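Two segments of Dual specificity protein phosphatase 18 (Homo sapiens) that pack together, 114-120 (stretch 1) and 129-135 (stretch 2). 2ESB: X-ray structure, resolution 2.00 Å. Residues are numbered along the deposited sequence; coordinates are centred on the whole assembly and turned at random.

Stretch 1 114-120: LCLAYLM
Stretch 2 (129-135) DAHTWTK

The contact centres on Ala130, whose CA-to-CB bond points toward the other stretch and whose methyl meets three side chains: Ala130 CB lies 3.9 Å from Leu119 CB, 4.2 Å from Leu116 CD2 and 4.3 Å from Met120 CG. Here the backbones come close: Leu116 CA and Ala130 CA, 5.7 Å apart, set the register. Both segments are interior parts of longer helices, with phi from -57° to -69° and psi from -35° to -51°. Their axes approach to 9.2 Å, and their N-to-C directions diverge by 124°, a steeply crossed arrangement nearer antiparallel than parallel. Backbone i to i-4 hydrogen bonds hold each helix, as in Leu119 N to Cys115 O (2.9 Å) and Lys135 N to His131 O (2.8 Å).

Leu116 and Leu119 share the mt rotamer (chi1 -61° and -70°, chi2 -177° and 175°). The CA-to-CB bond of Leu116 points sideways, yet its end comes nearer, placing Leu116 CD2 3.7 Å from His131 CA. The CA-to-CB bond of Leu119 points toward the partner helix; Leu119 CD1 lies 4.0 Å from Trp133 CD1 and approaches the indole obliquely. Trp133 has chi1 175° and chi2 -90°. Met120, whose CA-to-CB bond points sideways and whose chi1 is -69°, chi2 -167° and chi3 -71°, adds a lighter contact.

Toward the polar edge, Thr134 adopts chi1 -58° (m), which lets Thr134 OG1 donate a hydrogen bond to Ala130 O at 2.9 Å, one turn back in its own helix. That hydroxyl therefore bonds within its helix while packing against the other: Thr134 OG1 is 3.2 Å from Leu119 CD1, 3.5 Å from Leu116 CD2 and 3.8 Å from Cys115 SG (Cys115 chi1 174°, t). No hydrogen bond crosses between the stretches; the contact buries 287 Å², summed over both sides, and the listed approaches are packing contacts.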

ATOM      1  N   LEU A 114      -0.897  -0.949   2.642  1.00 15.99           N
ATOM      2  CA  LEU A 114       0.227  -0.229   3.244  1.00 15.80           C
ATOM      3  C   LEU A 114       0.237   1.220   2.769  1.00 17.13           C
ATOM      4  O   LEU A 114       0.598   2.131   3.520  1.00 11.75           O
ATOM      5  CB  LEU A 114       1.562  -0.908   2.912  1.00 10.03           C
ATOM      6  CG  LEU A 114       1.784  -2.249   3.625  1.00 15.45           C
ATOM      7  CD1 LEU A 114       3.232  -2.658   3.509  1.00 14.38           C
ATOM      8  CD2 LEU A 114       1.428  -2.123   5.099  1.00 19.04           C
ATOM      9  N   CYS A 115      -0.169   1.429   1.519  1.00 15.09           N
ATOM     10  CA  CYS A 115      -0.231   2.774   0.969  1.00 12.64           C
ATOM     11  C   CYS A 115      -1.253   3.602   1.758  1.00 16.91           C
ATOM     12  O   CYS A 115      -0.980   4.748   2.117  1.00 13.40           O
ATOM     13  CB  CYS A 115      -0.622   2.729  -0.507  1.00 11.18           C
ATOM     14  SG  CYS A 115      -0.879   4.390  -1.233  1.00 15.65           S
ATOM     15  N   LEU A 116      -2.425   3.020   2.035  1.00 12.21           N
ATOM     16  CA  LEU A 116      -3.451   3.734   2.793  1.00 15.07           C
ATOM     17  C   LEU A 116      -2.935   4.116   4.178  1.00 13.95           C
ATOM     18  O   LEU A 116      -3.168   5.231   4.645  1.00 13.02           O
ATOM     19  CB  LEU A 116      -4.728   2.889   2.936  1.00 10.17           C
ATOM     20  CG  LEU A 116      -5.437   2.498   1.634  1.00 19.56           C
ATOM     21  CD1 LEU A 116      -6.708   1.722   1.960  1.00 19.36           C
ATOM     22  CD2 LEU A 116      -5.766   3.753   0.816  1.00 14.45           C
ATOM     23  N   ALA A 117      -2.220   3.198   4.827  1.00 12.11           N
ATOM     24  CA  ALA A 117      -1.688   3.476   6.153  1.00 14.42           C
ATOM     25  C   ALA A 117      -0.708   4.637   6.079  1.00 16.66           C
ATOM     26  O   ALA A 117      -0.721   5.537   6.927  1.00 12.95           O
ATOM     27  CB  ALA A 117      -0.988   2.225   6.733  1.00 13.70           C
ATOM     28  N   TYR A 118       0.143   4.619   5.060  1.00 13.34           N
ATOM     29  CA  TYR A 118       1.124   5.684   4.895  1.00  8.76           C
ATOM     30  C   TYR A 118       0.461   7.048   4.698  1.00 12.24           C
ATOM     31  O   TYR A 118       0.849   8.032   5.340  1.00 13.57           O
ATOM     32  CB  TYR A 118       2.042   5.374   3.710  1.00 12.75           C
ATOM     33  CG  TYR A 118       2.851   6.565   3.251  1.00 12.66           C
ATOM     34  CD1 TYR A 118       3.954   7.019   3.983  1.00 11.65           C
ATOM     35  CD2 TYR A 118       2.475   7.277   2.118  1.00 11.25           C
ATOM     36  CE1 TYR A 118       4.650   8.165   3.594  1.00 17.45           C
ATOM     37  CE2 TYR A 118       3.161   8.415   1.719  1.00 11.88           C
ATOM     38  CZ  TYR A 118       4.242   8.857   2.461  1.00 20.75           C
ATOM     39  OH  TYR A 118       4.883  10.008   2.081  1.00 18.49           O
ATOM     40  N   LEU A 119      -0.532   7.109   3.809  1.00 10.99           N
ATOM     41  CA  LEU A 119      -1.225   8.370   3.539  1.00 11.99           C
ATOM     42  C   LEU A 119      -1.872   8.949   4.793  1.00 16.15           C
ATOM     43  O   LEU A 119      -1.832  10.161   5.010  1.00 13.38           O
ATOM     44  CB  LEU A 119      -2.285   8.189   2.451  1.00 13.08           C
ATOM     45  CG  LEU A 119      -1.749   7.934   1.040  1.00 13.40           C
ATOM     46  CD1 LEU A 119      -2.897   7.662   0.075  1.00 12.33           C
ATOM     47  CD2 LEU A 119      -0.948   9.149   0.580  1.00 14.75           C
ATOM     48  N   MET A 120      -2.461   8.096   5.625  1.00 15.76           N
ATOM     49  CA  MET A 120      -3.082   8.596   6.848  1.00 17.45           C
ATOM     50  C   MET A 120      -2.036   9.168   7.793  1.00 16.89           C
ATOM     51  O   MET A 120      -2.230  10.232   8.387  1.00 14.88           O
ATOM     52  CB  MET A 120      -3.844   7.487   7.587  1.00 15.27           C
ATOM     53  CG  MET A 120      -5.100   6.994   6.884  1.00 15.48           C
ATOM     54  SD  MET A 120      -6.127   5.987   7.999  1.00 18.18           S
ATOM     55  CE  MET A 120      -5.104   4.495   8.125  1.00 13.11           C
ATOM     56  N   ASP A 129     -10.579   9.476   2.872  1.00 14.93           N
ATOM     57  CA  ASP A 129      -9.919  10.328   1.878  1.00 17.84           C
ATOM     58  C   ASP A 129      -8.689   9.649   1.288  1.00 13.16           C
ATOM     59  O   ASP A 129      -8.394   9.802   0.103  1.00 14.44           O
ATOM     60  CB  ASP A 129      -9.537  11.693   2.474  1.00 15.97           C
ATOM     61  CG  ASP A 129     -10.754  12.589   2.724  1.00 25.51           C
ATOM     62  OD1 ASP A 129     -11.845  12.296   2.188  1.00 26.30           O
ATOM     63  OD2 ASP A 129     -10.621  13.596   3.454  1.00 19.83           O
ATOM     64  N   ALA A 130      -7.973   8.891   2.106  1.00 16.51           N
ATOM     65  CA  ALA A 130      -6.806   8.180   1.599  1.00 11.13           C
ATOM     66  C   ALA A 130      -7.275   7.159   0.560  1.00 12.52           C
ATOM     67  O   ALA A 130      -6.621   6.954  -0.465  1.00 11.15           O
ATOM     68  CB  ALA A 130      -6.084   7.477   2.750  1.00 12.62           C
ATOM     69  N   HIS A 131      -8.410   6.508   0.820  1.00 12.17           N
ATOM     70  CA  HIS A 131      -8.914   5.527  -0.138  1.00 10.61           C
ATOM     71  C   HIS A 131      -9.398   6.184  -1.440  1.00 12.30           C
ATOM     72  O   HIS A 131      -9.088   5.710  -2.537  1.00 12.87           O
ATOM     73  CB  HIS A 131     -10.056   4.692   0.465  1.00 16.96           C
ATOM     74  CG  HIS A 131     -10.692   3.758  -0.522  1.00 17.69           C
ATOM     75  ND1 HIS A 131     -11.801   4.105  -1.262  1.00 16.33           N
ATOM     76  CD2 HIS A 131     -10.306   2.539  -0.973  1.00  9.97           C
ATOM     77  CE1 HIS A 131     -12.069   3.144  -2.133  1.00 16.24           C
ATOM     78  NE2 HIS A 131     -11.174   2.183  -1.979  1.00 13.38           N
ATOM     79  N   THR A 132     -10.161   7.267  -1.326  1.00 12.65           N
ATOM     80  CA  THR A 132     -10.666   7.958  -2.514  1.00 14.44           C
ATOM     81  C   THR A 132      -9.498   8.375  -3.401  1.00 10.95           C
ATOM     82  O   THR A 132      -9.522   8.192  -4.623  1.00 15.05           O
ATOM     83  CB  THR A 132     -11.464   9.221  -2.132  1.00 22.16           C
ATOM     84  OG1 THR A 132     -12.513   8.859  -1.226  1.00 18.61           O
ATOM     85  CG2 THR A 132     -12.074   9.878  -3.381  1.00 16.52           C
ATOM     86  N   TRP A 133      -8.474   8.937  -2.774  1.00 14.06           N
ATOM     87  CA  TRP A 133      -7.286   9.378  -3.493  1.00 13.57           C
ATOM     88  C   TRP A 133      -6.566   8.202  -4.160  1.00 13.71           C
ATOM     89  O   TRP A 133      -6.269   8.244  -5.352  1.00 15.23           O
ATOM     90  CB  TRP A 133      -6.319  10.091  -2.533  1.00 11.18           C
ATOM     91  CG  TRP A 133      -5.001  10.474  -3.190  1.00 12.44           C
ATOM     92  CD1 TRP A 133      -3.853   9.716  -3.253  1.00 16.20           C
ATOM     93  CD2 TRP A 133      -4.740  11.659  -3.951  1.00 14.46           C
ATOM     94  NE1 TRP A 133      -2.893  10.363  -4.019  1.00 16.49           N
ATOM     95  CE2 TRP A 133      -3.416  11.555  -4.458  1.00 15.84           C
ATOM     96  CE3 TRP A 133      -5.494  12.800  -4.259  1.00 15.49           C
ATOM     97  CZ2 TRP A 133      -2.840  12.548  -5.255  1.00 15.33           C
ATOM     98  CZ3 TRP A 133      -4.915  13.789  -5.053  1.00 25.18           C
ATOM     99  CH2 TRP A 133      -3.603  13.654  -5.540  1.00 26.39           C
ATOM    100  N   THR A 134      -6.292   7.152  -3.395  1.00 13.18           N
ATOM    101  CA  THR A 134      -5.570   6.009  -3.953  1.00 11.11           C
ATOM    102  C   THR A 134      -6.345   5.343  -5.081  1.00 11.39           C
ATOM    103  O   THR A 134      -5.774   4.997  -6.125  1.00 15.48           O
ATOM    104  CB  THR A 134      -5.209   4.981  -2.844  1.00 12.19           C
ATOM    105  OG1 THR A 134      -4.418   5.632  -1.837  1.00 13.88           O
ATOM    106  CG2 THR A 134      -4.396   3.823  -3.422  1.00 11.81           C
ATOM    107  N   LYS A 135      -7.647   5.177  -4.877  1.00 14.09           N
ATOM    108  CA  LYS A 135      -8.519   4.567  -5.881  1.00 15.15           C
ATOM    109  C   LYS A 135      -8.499   5.411  -7.169  1.00 12.49           C
ATOM    110  O   LYS A 135      -8.563   4.873  -8.282  1.00 15.11           O
ATOM    111  CB  LYS A 135      -9.943   4.461  -5.315  1.00 18.67           C
ATOM    112  CG  LYS A 135     -11.016   4.071  -6.310  1.00 33.49           C
ATOM    113  CD  LYS A 135     -11.213   2.583  -6.370  1.00 38.63           C
ATOM    114  CE  LYS A 135     -12.444   2.257  -7.194  1.00 46.27           C
ATOM    115  NZ  LYS A 135     -12.655   0.798  -7.290  1.00 51.19           N
TER